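Local structure of dimethylsulfoniopropionate lyase (Roseovarius nubinhibens, 4B29) at residues A[27-30]-A[31-35]; A[81-84]-A[85-88]; A[105-108]-A[109-113]; A[36-39]-A[40-44]. The protein probably cleaves dimethylsulfoniopropionate to release dimethyl sulfide, as a zinc-binding lyase of the cupin family. All blocks are in the same frame, centred on the assembly; numbering follows the deposited sequence.

Contacts 1, 4, 2 and 3 follow one another in that order along the chain. Contact 1 (27-35) and contact 4 (36-44) adjoin on helix 24-41, their centres about 14 Å apart. Contact 2 (81-88) opens helix 83-92, which packs against that helix. It touches both: Leu85 CD1 lies 3.7 Å from Leu31 CD1, and Leu85 CD2 lies 3.5 Å from Trp38 CG. Together the three form a helical layer beside the beta strands of the cupin fold, structural packing away from the metal site. Contact 3 (105-113) stands apart, about 28 Å from contact 2 between centres, at the break between helices 104-107 and 109-114. There the side chain of Phe111 is about 12 Å from the zinc ion.

Contact 1 of 4, residues A[27-30]-A[31-35]; sequences ALTH and LLEAA
Leu31 and Leu32 bond back to Ala27 and Leu28 through the helix backbone, and the packing is close here. Leu31 N donates to Ala27 O at 2.9 Å. Leu32 N donates to Leu28 O at 2.8 Å. The CB of Leu31 sits over this turn, 3.5 Å from both Ala27 O and Leu28 O. Leu28 and Leu31 are buried. Leu28 packs on Ala92 and Phe127, and Leu31 on Leu89 and Phe118. The turn is one of helix 24-41, with regular i to i+4 bonding that Glu33 N and Ala34 N continue to Thr29 O and His30 O. One side of this amphipathic helix faces helix 83-92 and the strands of the cupin fold. His30 lies at the border, its ring resting on Ala88. The exposed side is that of Glu33, which is modelled in two conformers. In the one described here its side chain and that of His30 cross at about a right angle. His30 ND1 and Glu33 OE1 stay 4.1 Å apart, with one water between them. The water lies in the plane of the imidazole at its edge, 2.6 Å from His30 ND1. Its bridge to Glu33 is doubtful, because the distance to OE1 is very short. In the same conformer Glu33 CG lies beside its own backbone N (chi1 -68°), which turns the chain back along the helix and brings Glu33 CG to 3.3 Å from Thr29 O. Glu33 OE2 then lies 3.9 Å from Thr29 CG2, a loose contact. The hydroxyl of Thr29 is bonded instead to the carbonyl oxygen of Arg25, one turn earlier.

Contact 2 of 4, residues A[81-84]-A[85-88]; sequences QSQP and LRDA
Leu85 rests on the preceding turn, its CB 3.8 Å from Ser82 O. A water accepts from Leu85 N and donates to Gln81 O at 2.8 Å, bridging the backbone where the chain enters the helix. The side chain of Leu85 turns to helix 24-41. Arg86 is next, and its N donates to Ser82 O at 2.9 Å. Its side chain bends at chi3, which brings the guanidinium alongside the carboxylate of Asp87. Arg86 NE and NH2 both bond side-on to Asp87 OD1, NE at 3.0 Å, a salt bridge with the oxygen in the guanidinium plane. NH1 of Arg86 has a separate partner, the carbonyl oxygen of Gly76. Asp87 N bonds to Gln83 O at 2.9 Å. Asp87 OD2 accepts from Gln83 NE2 at 2.7 Å, with a nearly straight N-H (164°). The oxygen lies in the amide plane, but the amide comes to it from above the carboxylate plane. The two planes are 54° apart. A bend at chi2 of Gln83 (-89°) folds its chain over to this point. Asp87 is thus held through both oxygens, which should restrict its rotation. Ala88 completes this turn of the helix, which continues. Its N is bonded to Pro84 O and its CB packs on His30. This is the N-terminal part of helix 83-92, with proline in its opening turn and an i to i+4 Gln-Asp side-chain bond along its surface.

Contact 3 of 4, residues A[105-108]-A[109-113]; sequences AEVG and RDFLN
Val107 leans on the ring of Phe111 across the bend between two short helices. Val107 CG1 sits over one face of the Phe111 ring, 4.0 Å above its plane and offset toward the rim. Val107 CG2 meets the ring atom Phe111 CD1 at 3.6 Å. CG2 of Val107 also lies 3.7 Å from Leu112 CD2, and here the side chains cross at about a right angle. CG2 of Val107 thus touches both Phe111 and Leu112. Leu112 CG lies beside its own backbone N (chi1 -65°), turned back over the bend and 3.5 Å from Gly108 O. The backbone turns at Gly108, which has positive phi (90°) and is the N-cap of helix 109-114. At these backbone angles a CB would press on the carbonyl O of Val107. Leu112 N donates to Gly108 O at 3.2 Å. One water accepts from Phe111 N and donates to Val107 O at 2.8 Å. On the outer side, Arg109 pairs with Glu104 and Asp110 with Arg114. The bend joins helix 104-107 to helix 109-114, which leads into strand 115-122. Phe111 meets the rings of Phe115 and Trp139 there, and Val107 packs on Met215 of strand 214-215.

Contact 4 of 4, residues A[36-39]-A[40-44]; sequences RDWH and EALPE
Trp38 and Leu42 make the apolar part of the contact. Leu42 CD1 lies over one face of the indole of Trp38, 3.6 Å from the centroid of the five-membered ring and 18° off its normal. This is a CH-pi contact. The methyl is offset toward the rim, with Leu42 CD1 3.5 Å from Trp38 NE1. The two side chains cross obliquely. Trp38 has CG anti to the backbone N (chi1 179°), while Leu42 CG lies beside its own N, and these settings bring methyl and ring together. The backbone bonds change as the helix ends. Glu40 N donates to Arg36 O at 2.9 Å, still i to i+4. Ala41 N donates to Asp37 O at 2.9 Å and, weakly, to Trp38 O. Leu42 N then bonds to His39 O at 3.2 Å, an i to i+3 bond that comes from above the carbonyl plane. Among the charged groups, Arg36 pairs outside the turn, in a salt bridge with Glu53. The polar ends of the two buried rings are held elsewhere: Trp38 NE1 by Ser157, His39 NE2 by the carbonyl oxygen of Ala49. The turn closes helix 24-41, and Leu42 is the N-cap of helix 43-48. Trp38 and His39 face strand 198-205, on Leu201 and Leu203, and Phe45 of helix 43-48 meets Trp38 edge-to-face.

Contact 1 of 4, residues A[27-30]-A[31-35]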
ATOM      1  N   ALA A  27      11.324 -14.469  -1.830  1.00 15.84           N
ATOM      2  CA  ALA A  27      10.993 -13.138  -2.437  1.00 15.40           C
ATOM      3  C   ALA A  27      10.253 -12.324  -1.349  1.00 15.59           C
ATOM      4  O   ALA A  27      10.528 -11.136  -1.185  1.00 14.87           O
ATOM      5  CB  ALA A  27      10.125 -13.290  -3.645  1.00 16.39           C
ATOM      6  N   LEU A  28       9.335 -12.970  -0.619  1.00 13.98           N
ATOM      7  CA  LEU A  28       8.567 -12.222   0.416  1.00 13.45           C
ATOM      8  C   LEU A  28       9.422 -11.901   1.609  1.00 13.86           C
ATOM      9  O   LEU A  28       9.238 -10.861   2.247  1.00 12.55           O
ATOM     10  CB  LEU A  28       7.303 -12.972   0.846  1.00 13.30           C
ATOM     11  CG  LEU A  28       6.307 -13.166  -0.333  1.00 18.55           C
ATOM     12  CD1 LEU A  28       5.001 -13.658   0.146  1.00 24.48           C
ATOM     13  CD2 LEU A  28       6.127 -11.989  -1.238  1.00 28.67           C
ATOM     14  N   THR A  29      10.372 -12.785   1.948  1.00 13.13           N
ATOM     15  CA  THR A  29      11.282 -12.501   3.054  1.00 14.18           C
ATOM     16  C   THR A  29      12.209 -11.327   2.704  1.00 14.84           C
ATOM     17  O   THR A  29      12.466 -10.467   3.529  1.00 15.05           O
ATOM     18  CB  THR A  29      12.056 -13.782   3.467  1.00 15.36           C
ATOM     19  OG1 THR A  29      11.068 -14.738   3.878  1.00 16.84           O
ATOM     20  CG2 THR A  29      13.009 -13.479   4.635  1.00 18.35           C
ATOM     21  N   HIS A  30      12.662 -11.288   1.437  1.00 13.87           N
ATOM     22  CA  HIS A  30      13.507 -10.199   1.001  1.00 15.50           C
ATOM     23  C   HIS A  30      12.676  -8.886   1.028  1.00 13.94           C
ATOM     24  O   HIS A  30      13.193  -7.834   1.465  1.00 14.34           O
ATOM     25  CB  HIS A  30      14.055 -10.491  -0.400  1.00 16.55           C
ATOM     26  CG  HIS A  30      14.774  -9.323  -1.000  1.00 22.09           C
ATOM     27  ND1 HIS A  30      16.045  -8.950  -0.605  1.00 27.49           N
ATOM     28  CD2 HIS A  30      14.392  -8.433  -1.954  1.00 25.82           C
ATOM     29  CE1 HIS A  30      16.422  -7.884  -1.303  1.00 28.45           C
ATOM     30  NE2 HIS A  30      15.435  -7.546  -2.119  1.00 25.25           N
ATOM     31  N   LEU A  31      11.420  -8.994   0.616  1.00 13.75           N
ATOM     32  CA  LEU A  31      10.509  -7.824   0.620  1.00 12.06           C
ATOM     33  C   LEU A  31      10.319  -7.366   2.068  1.00 13.05           C
ATOM     34  O   LEU A  31      10.340  -6.145   2.339  1.00 12.20           O
ATOM     35  CB  LEU A  31       9.177  -8.159  -0.004  1.00 12.36           C
ATOM     36  CG  LEU A  31       8.039  -7.135   0.208  1.00 12.16           C
ATOM     37  CD1 LEU A  31       8.466  -5.712  -0.292  1.00 14.39           C
ATOM     38  CD2 LEU A  31       6.765  -7.529  -0.470  1.00 12.14           C
ATOM     39  N   LEU A  32      10.110  -8.299   3.009  1.00 12.62           N
ATOM     40  CA  LEU A  32       9.933  -7.853   4.392  1.00 12.81           C
ATOM     41  C   LEU A  32      11.141  -7.117   4.927  1.00 13.26           C
ATOM     42  O   LEU A  32      11.014  -6.137   5.660  1.00 13.27           O
ATOM     43  CB  LEU A  32       9.557  -9.063   5.295  1.00 12.66           C
ATOM     44  CG  LEU A  32       9.122  -8.664   6.712  1.00 14.85           C
ATOM     45  CD1 LEU A  32       7.760  -7.960   6.692  1.00 13.96           C
ATOM     46  CD2 LEU A  32       9.064  -9.976   7.605  1.00 14.66           C
ATOM     47  N   GLU A  33      12.354  -7.587   4.571  1.00 12.52           N
ATOM     48  CA  GLU A  33      13.568  -6.918   4.997  0.50 13.46           C
ATOM     49  C   GLU A  33      13.611  -5.481   4.435  1.00 12.58           C
ATOM     50  O   GLU A  33      14.000  -4.568   5.138  1.00 13.69           O
ATOM     51  CB  GLU A  33      14.803  -7.715   4.531  0.50 15.06           C
ATOM     52  CG  GLU A  33      14.954  -9.068   5.231  0.50 17.40           C
ATOM     53  CD  GLU A  33      15.919 -10.037   4.503  0.50 25.27           C
ATOM     54  OE1 GLU A  33      16.485  -9.677   3.455  0.50 26.26           O
ATOM     55  OE2 GLU A  33      16.088 -11.185   4.978  0.50 28.69           O
ATOM     56  N   ALA A  34      13.243  -5.337   3.177  1.00 12.71           N
ATOM     57  CA  ALA A  34      13.262  -4.033   2.520  1.00 12.23           C
ATOM     58  C   ALA A  34      12.228  -3.123   3.173  1.00 11.78           C
ATOM     59  O   ALA A  34      12.523  -1.938   3.395  1.00 12.03           O
ATOM     60  CB  ALA A  34      12.989  -4.166   1.033  1.00 12.64           C
ATOM     61  N   ALA A  35      11.089  -3.698   3.562  1.00 10.96           N
ATOM     62  CA  ALA A  35      10.043  -2.893   4.246  1.00 11.21           C
ATOM     63  C   ALA A  35      10.506  -2.459   5.627  1.00 11.73           C
ATOM     64  O   ALA A  35      10.261  -1.336   6.057  1.00 11.25           O
ATOM     65  CB  ALA A  35       8.729  -3.677   4.319  1.00 11.54           C
TER
HETATM   66  O   HOH W   1      17.383 -10.277   1.199  1.00 48.32           O

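Contact 2 of 4, residues A[81-84]-A[85-88]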
ATOM      1  N   GLN A  81      16.874   6.034  -2.685  1.00 17.05           N
ATOM      2  CA  GLN A  81      16.477   5.457  -1.391  1.00 16.30           C
ATOM      3  C   GLN A  81      15.335   4.459  -1.505  1.00 15.25           C
ATOM      4  O   GLN A  81      15.271   3.506  -0.712  1.00 16.57           O
ATOM      5  CB  GLN A  81      16.126   6.560  -0.407  1.00 15.37           C
ATOM      6  CG  GLN A  81      17.392   7.233   0.118  1.00 18.18           C
ATOM      7  CD  GLN A  81      17.110   8.635   0.595  1.00 22.55           C
ATOM      8  OE1 GLN A  81      15.956   8.969   0.951  1.00 22.67           O
ATOM      9  NE2 GLN A  81      18.162   9.507   0.562  1.00 21.20           N
ATOM     10  N   SER A  82      14.447   4.649  -2.462  1.00 14.61           N
ATOM     11  CA  SER A  82      13.234   3.798  -2.543  1.00 14.00           C
ATOM     12  C   SER A  82      13.374   2.674  -3.573  1.00 14.80           C
ATOM     13  O   SER A  82      12.518   1.788  -3.659  1.00 14.24           O
ATOM     14  CB  SER A  82      12.016   4.674  -2.860  1.00 14.56           C
ATOM     15  OG  SER A  82      11.852   4.923  -4.256  1.00 14.74           O
ATOM     16  N   GLN A  83      14.442   2.729  -4.377  1.00 14.56           N
ATOM     17  CA  GLN A  83      14.613   1.700  -5.421  1.00 15.37           C
ATOM     18  C   GLN A  83      14.678   0.250  -4.879  1.00 14.87           C
ATOM     19  O   GLN A  83      14.048  -0.620  -5.464  1.00 16.38           O
ATOM     20  CB  GLN A  83      15.835   2.044  -6.318  1.00 16.43           C
ATOM     21  CG  GLN A  83      16.310   0.870  -7.220  1.00 22.38           C
ATOM     22  CD  GLN A  83      17.384  -0.040  -6.494  1.00 28.05           C
ATOM     23  OE1 GLN A  83      18.312   0.471  -5.845  1.00 31.21           O
ATOM     24  NE2 GLN A  83      17.239  -1.381  -6.603  1.00 30.34           N
ATOM     25  N   PRO A  84      15.393   0.009  -3.783  1.00 15.06           N
ATOM     26  CA  PRO A  84      15.443  -1.399  -3.281  1.00 15.24           C
ATOM     27  C   PRO A  84      14.044  -1.922  -2.946  1.00 14.96           C
ATOM     28  O   PRO A  84      13.691  -3.061  -3.327  1.00 15.07           O
ATOM     29  CB  PRO A  84      16.362  -1.312  -2.049  1.00 16.57           C
ATOM     30  CG  PRO A  84      17.328  -0.170  -2.445  1.00 18.13           C
ATOM     31  CD  PRO A  84      16.380   0.848  -3.100  1.00 15.31           C
ATOM     32  N   LEU A  85      13.237  -1.078  -2.287  1.00 13.76           N
ATOM     33  CA  LEU A  85      11.852  -1.494  -1.932  1.00 12.09           C
ATOM     34  C   LEU A  85      10.995  -1.641  -3.156  1.00 12.68           C
ATOM     35  O   LEU A  85      10.248  -2.590  -3.281  1.00 12.13           O
ATOM     36  CB  LEU A  85      11.242  -0.483  -0.951  1.00 10.65           C
ATOM     37  CG  LEU A  85       9.816  -0.841  -0.507  1.00 12.42           C
ATOM     38  CD1 LEU A  85       9.624  -2.251   0.080  1.00 13.33           C
ATOM     39  CD2 LEU A  85       9.357   0.239   0.524  1.00 10.34           C
ATOM     40  N   ARG A  86      11.090  -0.692  -4.115  1.00 12.16           N
ATOM     41  CA  ARG A  86      10.293  -0.828  -5.313  1.00 12.25           C
ATOM     42  C   ARG A  86      10.631  -2.166  -6.020  1.00 12.55           C
ATOM     43  O   ARG A  86       9.743  -2.879  -6.473  1.00 13.20           O
ATOM     44  CB  ARG A  86      10.580   0.318  -6.327  1.00 12.16           C
ATOM     45  CG  ARG A  86       9.696   0.200  -7.550  1.00 13.19           C
ATOM     46  CD  ARG A  86      10.256   1.115  -8.693  1.00 16.57           C
ATOM     47  NE  ARG A  86      11.564   0.634  -9.115  1.00 15.71           N
ATOM     48  CZ  ARG A  86      12.289   1.235 -10.069  1.00 21.36           C
ATOM     49  NH1 ARG A  86      11.822   2.335 -10.638  1.00 19.87           N
ATOM     50  NH2 ARG A  86      13.485   0.760 -10.437  1.00 19.33           N
ATOM     51  N   ASP A  87      11.929  -2.423  -6.182  1.00 14.16           N
ATOM     52  CA  ASP A  87      12.338  -3.645  -6.932  1.00 15.68           C
ATOM     53  C   ASP A  87      11.938  -4.902  -6.170  1.00 15.71           C
ATOM     54  O   ASP A  87      11.537  -5.921  -6.795  1.00 15.19           O
ATOM     55  CB  ASP A  87      13.845  -3.609  -7.225  1.00 16.38           C
ATOM     56  CG  ASP A  87      14.217  -2.494  -8.222  1.00 20.35           C
ATOM     57  OD1 ASP A  87      13.299  -1.809  -8.769  1.00 19.99           O
ATOM     58  OD2 ASP A  87      15.445  -2.332  -8.448  1.00 20.82           O
ATOM     59  N   ALA A  88      12.001  -4.832  -4.838  1.00 15.26           N
ATOM     60  CA  ALA A  88      11.538  -5.983  -4.026  1.00 14.29           C
ATOM     61  C   ALA A  88      10.045  -6.229  -4.205  1.00 14.58           C
ATOM     62  O   ALA A  88       9.593  -7.382  -4.211  1.00 14.87           O
ATOM     63  CB  ALA A  88      11.890  -5.778  -2.564  1.00 14.81           C
TER
HETATM   64  O   HOH W   2      14.106   1.008  -0.525  1.00 15.40           O

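Contact 3 of 4, residues A[105-108]-A[109-113]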
ATOM      1  N   ALA A 105     -19.230  -1.803 -10.085  1.00 29.13           N
ATOM      2  CA  ALA A 105     -20.161  -0.682  -9.978  1.00 29.75           C
ATOM      3  C   ALA A 105     -19.538   0.503  -9.251  1.00 30.36           C
ATOM      4  O   ALA A 105     -19.775   1.668  -9.597  1.00 29.99           O
ATOM      5  CB  ALA A 105     -21.438  -1.125  -9.250  1.00 30.73           C
ATOM      6  N   GLU A 106     -18.733   0.201  -8.234  1.00 29.15           N
ATOM      7  CA  GLU A 106     -18.107   1.244  -7.420  1.00 28.15           C
ATOM      8  C   GLU A 106     -16.965   1.956  -8.118  1.00 27.19           C
ATOM      9  O   GLU A 106     -16.883   3.178  -8.047  1.00 27.99           O
ATOM     10  CB  GLU A 106     -17.589   0.641  -6.118  1.00 28.24           C
ATOM     11  CG  GLU A 106     -18.662   0.423  -5.112  1.00 27.81           C
ATOM     12  CD  GLU A 106     -18.153  -0.230  -3.851  1.00 27.31           C
ATOM     13  OE1 GLU A 106     -17.359  -1.214  -3.938  1.00 26.01           O
ATOM     14  OE2 GLU A 106     -18.574   0.256  -2.768  1.00 30.62           O
ATOM     15  N   VAL A 107     -16.106   1.220  -8.813  1.00 25.91           N
ATOM     16  CA  VAL A 107     -14.877   1.819  -9.361  1.00 25.79           C
ATOM     17  C   VAL A 107     -14.632   1.655 -10.863  1.00 25.71           C
ATOM     18  O   VAL A 107     -13.762   2.306 -11.416  1.00 25.55           O
ATOM     19  CB  VAL A 107     -13.602   1.313  -8.630  1.00 25.08           C
ATOM     20  CG1 VAL A 107     -13.626   1.722  -7.174  1.00 24.17           C
ATOM     21  CG2 VAL A 107     -13.415  -0.178  -8.793  1.00 23.76           C
ATOM     22  N   GLY A 108     -15.362   0.746 -11.496  1.00 26.13           N
ATOM     23  CA  GLY A 108     -15.211   0.513 -12.932  1.00 25.44           C
ATOM     24  C   GLY A 108     -14.188  -0.545 -13.249  1.00 25.70           C
ATOM     25  O   GLY A 108     -13.198  -0.749 -12.495  1.00 24.35           O
ATOM     26  N   ARG A 109     -14.374  -1.214 -14.389  1.00 24.49           N
ATOM     27  CA  ARG A 109     -13.448  -2.266 -14.794  1.00 24.80           C
ATOM     28  C   ARG A 109     -11.983  -1.843 -15.019  1.00 23.75           C
ATOM     29  O   ARG A 109     -11.063  -2.601 -14.698  1.00 23.32           O
ATOM     30  CB  ARG A 109     -13.989  -3.018 -16.044  1.00 25.74           C
ATOM     31  CG  ARG A 109     -13.075  -4.162 -16.562  1.00 27.57           C
ATOM     32  CD  ARG A 109     -12.887  -5.330 -15.535  1.00 30.09           C
ATOM     33  NE  ARG A 109     -14.159  -5.730 -14.921  1.00 33.08           N
ATOM     34  CZ  ARG A 109     -14.278  -6.420 -13.787  1.00 34.81           C
ATOM     35  NH1 ARG A 109     -13.205  -6.801 -13.101  1.00 34.29           N
ATOM     36  NH2 ARG A 109     -15.479  -6.724 -13.330  1.00 35.25           N
ATOM     37  N   ASP A 110     -11.749  -0.663 -15.604  1.00 22.32           N
ATOM     38  CA  ASP A 110     -10.396  -0.215 -15.878  1.00 21.97           C
ATOM     39  C   ASP A 110      -9.605  -0.068 -14.549  1.00 20.99           C
ATOM     40  O   ASP A 110      -8.431  -0.462 -14.469  1.00 20.85           O
ATOM     41  CB  ASP A 110     -10.419   1.142 -16.600  1.00 22.65           C
ATOM     42  CG  ASP A 110      -9.019   1.673 -16.884  1.00 22.82           C
ATOM     43  OD1 ASP A 110      -8.221   0.971 -17.537  1.00 25.07           O
ATOM     44  OD2 ASP A 110      -8.719   2.810 -16.462  1.00 27.15           O
ATOM     45  N   PHE A 111     -10.269   0.498 -13.552  1.00 20.89           N
ATOM     46  CA  PHE A 111      -9.647   0.690 -12.209  1.00 20.46           C
ATOM     47  C   PHE A 111      -9.316  -0.700 -11.635  1.00 20.03           C
ATOM     48  O   PHE A 111      -8.179  -0.924 -11.172  1.00 19.53           O
ATOM     49  CB  PHE A 111     -10.615   1.480 -11.339  1.00 19.55           C
ATOM     50  CG  PHE A 111     -10.064   1.891  -9.975  1.00 20.11           C
ATOM     51  CD1 PHE A 111     -10.027   0.968  -8.917  1.00 20.92           C
ATOM     52  CD2 PHE A 111      -9.666   3.205  -9.733  1.00 19.91           C
ATOM     53  CE1 PHE A 111      -9.584   1.370  -7.633  1.00 20.35           C
ATOM     54  CE2 PHE A 111      -9.212   3.604  -8.449  1.00 19.71           C
ATOM     55  CZ  PHE A 111      -9.175   2.658  -7.412  1.00 17.00           C
ATOM     56  N   LEU A 112     -10.259  -1.647 -11.718  1.00 20.25           N
ATOM     57  CA  LEU A 112      -9.993  -3.022 -11.223  1.00 20.12           C
ATOM     58  C   LEU A 112      -8.866  -3.716 -11.972  1.00 21.23           C
ATOM     59  O   LEU A 112      -8.104  -4.498 -11.380  1.00 22.11           O
ATOM     60  CB  LEU A 112     -11.276  -3.864 -11.235  1.00 20.59           C
ATOM     61  CG  LEU A 112     -12.369  -3.372 -10.269  1.00 22.85           C
ATOM     62  CD1 LEU A 112     -13.651  -4.164 -10.431  1.00 25.70           C
ATOM     63  CD2 LEU A 112     -11.878  -3.491  -8.788  1.00 24.93           C
ATOM     64  N   ASN A 113      -8.720  -3.450 -13.279  1.00 20.07           N
ATOM     65  CA  ASN A 113      -7.618  -4.033 -14.040  1.00 20.73           C
ATOM     66  C   ASN A 113      -6.255  -3.497 -13.658  1.00 19.49           C
ATOM     67  O   ASN A 113      -5.241  -4.202 -13.751  1.00 21.08           O
ATOM     68  CB  ASN A 113      -7.807  -3.743 -15.543  1.00 21.77           C
ATOM     69  CG  ASN A 113      -8.879  -4.611 -16.171  1.00 25.43           C
ATOM     70  OD1 ASN A 113      -9.206  -5.705 -15.675  1.00 25.79           O
ATOM     71  ND2 ASN A 113      -9.434  -4.130 -17.284  1.00 27.47           N
TER
HETATM   72  O   HOH W   3     -12.612   2.382 -13.941  1.00 24.40           O

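Contact 4 of 4, residues A[36-39]-A[40-44]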
ATOM      1  N   ARG A  36      11.209  -3.336   6.352  1.00 11.20           N
ATOM      2  CA  ARG A  36      11.712  -3.006   7.654  1.00 12.10           C
ATOM      3  C   ARG A  36      12.751  -1.880   7.557  1.00 11.72           C
ATOM      4  O   ARG A  36      12.768  -0.931   8.373  1.00 11.80           O
ATOM      5  CB  ARG A  36      12.347  -4.248   8.302  1.00 12.54           C
ATOM      6  CG  ARG A  36      12.811  -3.965   9.740  1.00 15.23           C
ATOM      7  CD  ARG A  36      13.354  -5.233  10.456  1.00 22.78           C
ATOM      8  NE  ARG A  36      13.672  -4.860  11.840  1.00 30.66           N
ATOM      9  CZ  ARG A  36      13.696  -5.694  12.889  1.00 38.52           C
ATOM     10  NH1 ARG A  36      13.418  -6.996  12.737  1.00 37.52           N
ATOM     11  NH2 ARG A  36      13.968  -5.217  14.106  1.00 39.26           N
ATOM     12  N   ASP A  37      13.617  -1.982   6.552  1.00 12.21           N
ATOM     13  CA  ASP A  37      14.660  -0.965   6.367  1.00 12.42           C
ATOM     14  C   ASP A  37      13.986   0.395   6.049  1.00 12.11           C
ATOM     15  O   ASP A  37      14.453   1.442   6.538  1.00 13.18           O
ATOM     16  CB  ASP A  37      15.547  -1.325   5.163  1.00 13.80           C
ATOM     17  CG  ASP A  37      16.530  -2.488   5.453  1.00 18.24           C
ATOM     18  OD1 ASP A  37      16.762  -2.829   6.632  1.00 19.38           O
ATOM     19  OD2 ASP A  37      17.077  -3.003   4.446  1.00 20.89           O
ATOM     20  N   TRP A  38      12.946   0.330   5.228  1.00 11.57           N
ATOM     21  CA  TRP A  38      12.160   1.544   4.829  1.00 11.03           C
ATOM     22  C   TRP A  38      11.547   2.162   6.091  1.00 11.89           C
ATOM     23  O   TRP A  38      11.680   3.366   6.346  1.00 11.37           O
ATOM     24  CB  TRP A  38      11.115   1.103   3.850  1.00 11.69           C
ATOM     25  CG  TRP A  38      10.164   2.143   3.311  1.00 11.58           C
ATOM     26  CD1 TRP A  38       8.819   2.250   3.605  1.00 10.79           C
ATOM     27  CD2 TRP A  38      10.433   3.108   2.286  1.00 12.28           C
ATOM     28  NE1 TRP A  38       8.234   3.233   2.796  1.00 11.41           N
ATOM     29  CE2 TRP A  38       9.215   3.763   1.992  1.00 12.20           C
ATOM     30  CE3 TRP A  38      11.594   3.455   1.561  1.00 14.58           C
ATOM     31  CZ2 TRP A  38       9.118   4.766   1.023  1.00 13.11           C
ATOM     32  CZ3 TRP A  38      11.493   4.465   0.587  1.00 15.41           C
ATOM     33  CH2 TRP A  38      10.260   5.105   0.355  1.00 12.63           C
ATOM     34  N   HIS A  39      10.884   1.325   6.911  1.00 10.86           N
ATOM     35  CA  HIS A  39      10.333   1.836   8.151  1.00 11.25           C
ATOM     36  C   HIS A  39      11.372   2.496   9.048  1.00 11.43           C
ATOM     37  O   HIS A  39      11.144   3.585   9.561  1.00 12.47           O
ATOM     38  CB  HIS A  39       9.618   0.668   8.875  1.00 10.61           C
ATOM     39  CG  HIS A  39       9.039   1.028  10.204  1.00 10.41           C
ATOM     40  ND1 HIS A  39       9.770   0.999  11.369  1.00 14.18           N
ATOM     41  CD2 HIS A  39       7.759   1.301  10.554  1.00 12.81           C
ATOM     42  CE1 HIS A  39       8.983   1.341  12.381  1.00 14.21           C
ATOM     43  NE2 HIS A  39       7.771   1.539  11.908  1.00 12.63           N
ATOM     44  N   GLU A  40      12.537   1.845   9.211  1.00 11.53           N
ATOM     45  CA  GLU A  40      13.603   2.328  10.086  0.50 13.24           C
ATOM     46  C   GLU A  40      14.098   3.674   9.576  1.00 12.93           C
ATOM     47  O   GLU A  40      14.476   4.540  10.358  1.00 13.29           O
ATOM     48  CB  GLU A  40      14.806   1.350  10.068  0.50 13.66           C
ATOM     49  CG  GLU A  40      15.968   1.884  10.929  0.50 19.76           C
ATOM     50  CD  GLU A  40      16.988   0.832  11.340  0.50 28.64           C
ATOM     51  OE1 GLU A  40      17.258  -0.100  10.551  0.50 31.79           O
ATOM     52  OE2 GLU A  40      17.533   0.952  12.464  0.50 33.70           O
ATOM     53  N   ALA A  41      14.133   3.804   8.249  1.00 12.41           N
ATOM     54  CA  ALA A  41      14.693   5.024   7.628  1.00 12.73           C
ATOM     55  C   ALA A  41      13.720   6.215   7.640  1.00 14.08           C
ATOM     56  O   ALA A  41      14.168   7.340   7.346  1.00 14.23           O
ATOM     57  CB  ALA A  41      15.107   4.740   6.182  1.00 14.29           C
ATOM     58  N   LEU A  42      12.431   5.975   7.918  1.00 12.07           N
ATOM     59  CA  LEU A  42      11.398   7.059   7.855  1.00 11.19           C
ATOM     60  C   LEU A  42      10.979   7.462   9.286  1.00 12.44           C
ATOM     61  O   LEU A  42      10.208   6.730   9.938  1.00 11.25           O
ATOM     62  CB  LEU A  42      10.161   6.605   7.067  1.00 11.43           C
ATOM     63  CG  LEU A  42      10.352   6.457   5.559  1.00 12.51           C
ATOM     64  CD1 LEU A  42       9.136   5.815   4.936  1.00 14.33           C
ATOM     65  CD2 LEU A  42      10.545   7.841   4.929  1.00 15.13           C
ATOM     66  N   PRO A  43      11.412   8.635   9.769  1.00 11.28           N
ATOM     67  CA  PRO A  43      10.992   9.043  11.140  1.00 12.05           C
ATOM     68  C   PRO A  43       9.464   9.036  11.346  1.00 11.14           C
ATOM     69  O   PRO A  43       9.008   8.768  12.484  1.00 11.78           O
ATOM     70  CB  PRO A  43      11.493  10.497  11.246  1.00 12.71           C
ATOM     71  CG  PRO A  43      12.766  10.464  10.341  1.00 11.89           C
ATOM     72  CD  PRO A  43      12.479   9.524   9.207  1.00 12.05           C
ATOM     73  N   GLU A  44       8.686   9.389  10.309  1.00 10.75           N
ATOM     74  CA  GLU A  44       7.241   9.399  10.520  1.00 11.08           C
ATOM     75  C   GLU A  44       6.735   7.973  10.754  1.00 11.36           C
ATOM     76  O   GLU A  44       5.761   7.776  11.505  1.00 10.71           O
ATOM     77  CB  GLU A  44       6.481   9.988   9.329  1.00 11.64           C
ATOM     78  CG  GLU A  44       6.824  11.486   9.036  1.00 11.90           C
ATOM     79  CD  GLU A  44       6.434  12.450  10.139  1.00 15.56           C
ATOM     80  OE1 GLU A  44       5.634  12.132  11.080  1.00 14.15           O
ATOM     81  OE2 GLU A  44       6.959  13.594  10.106  1.00 12.15           O
TER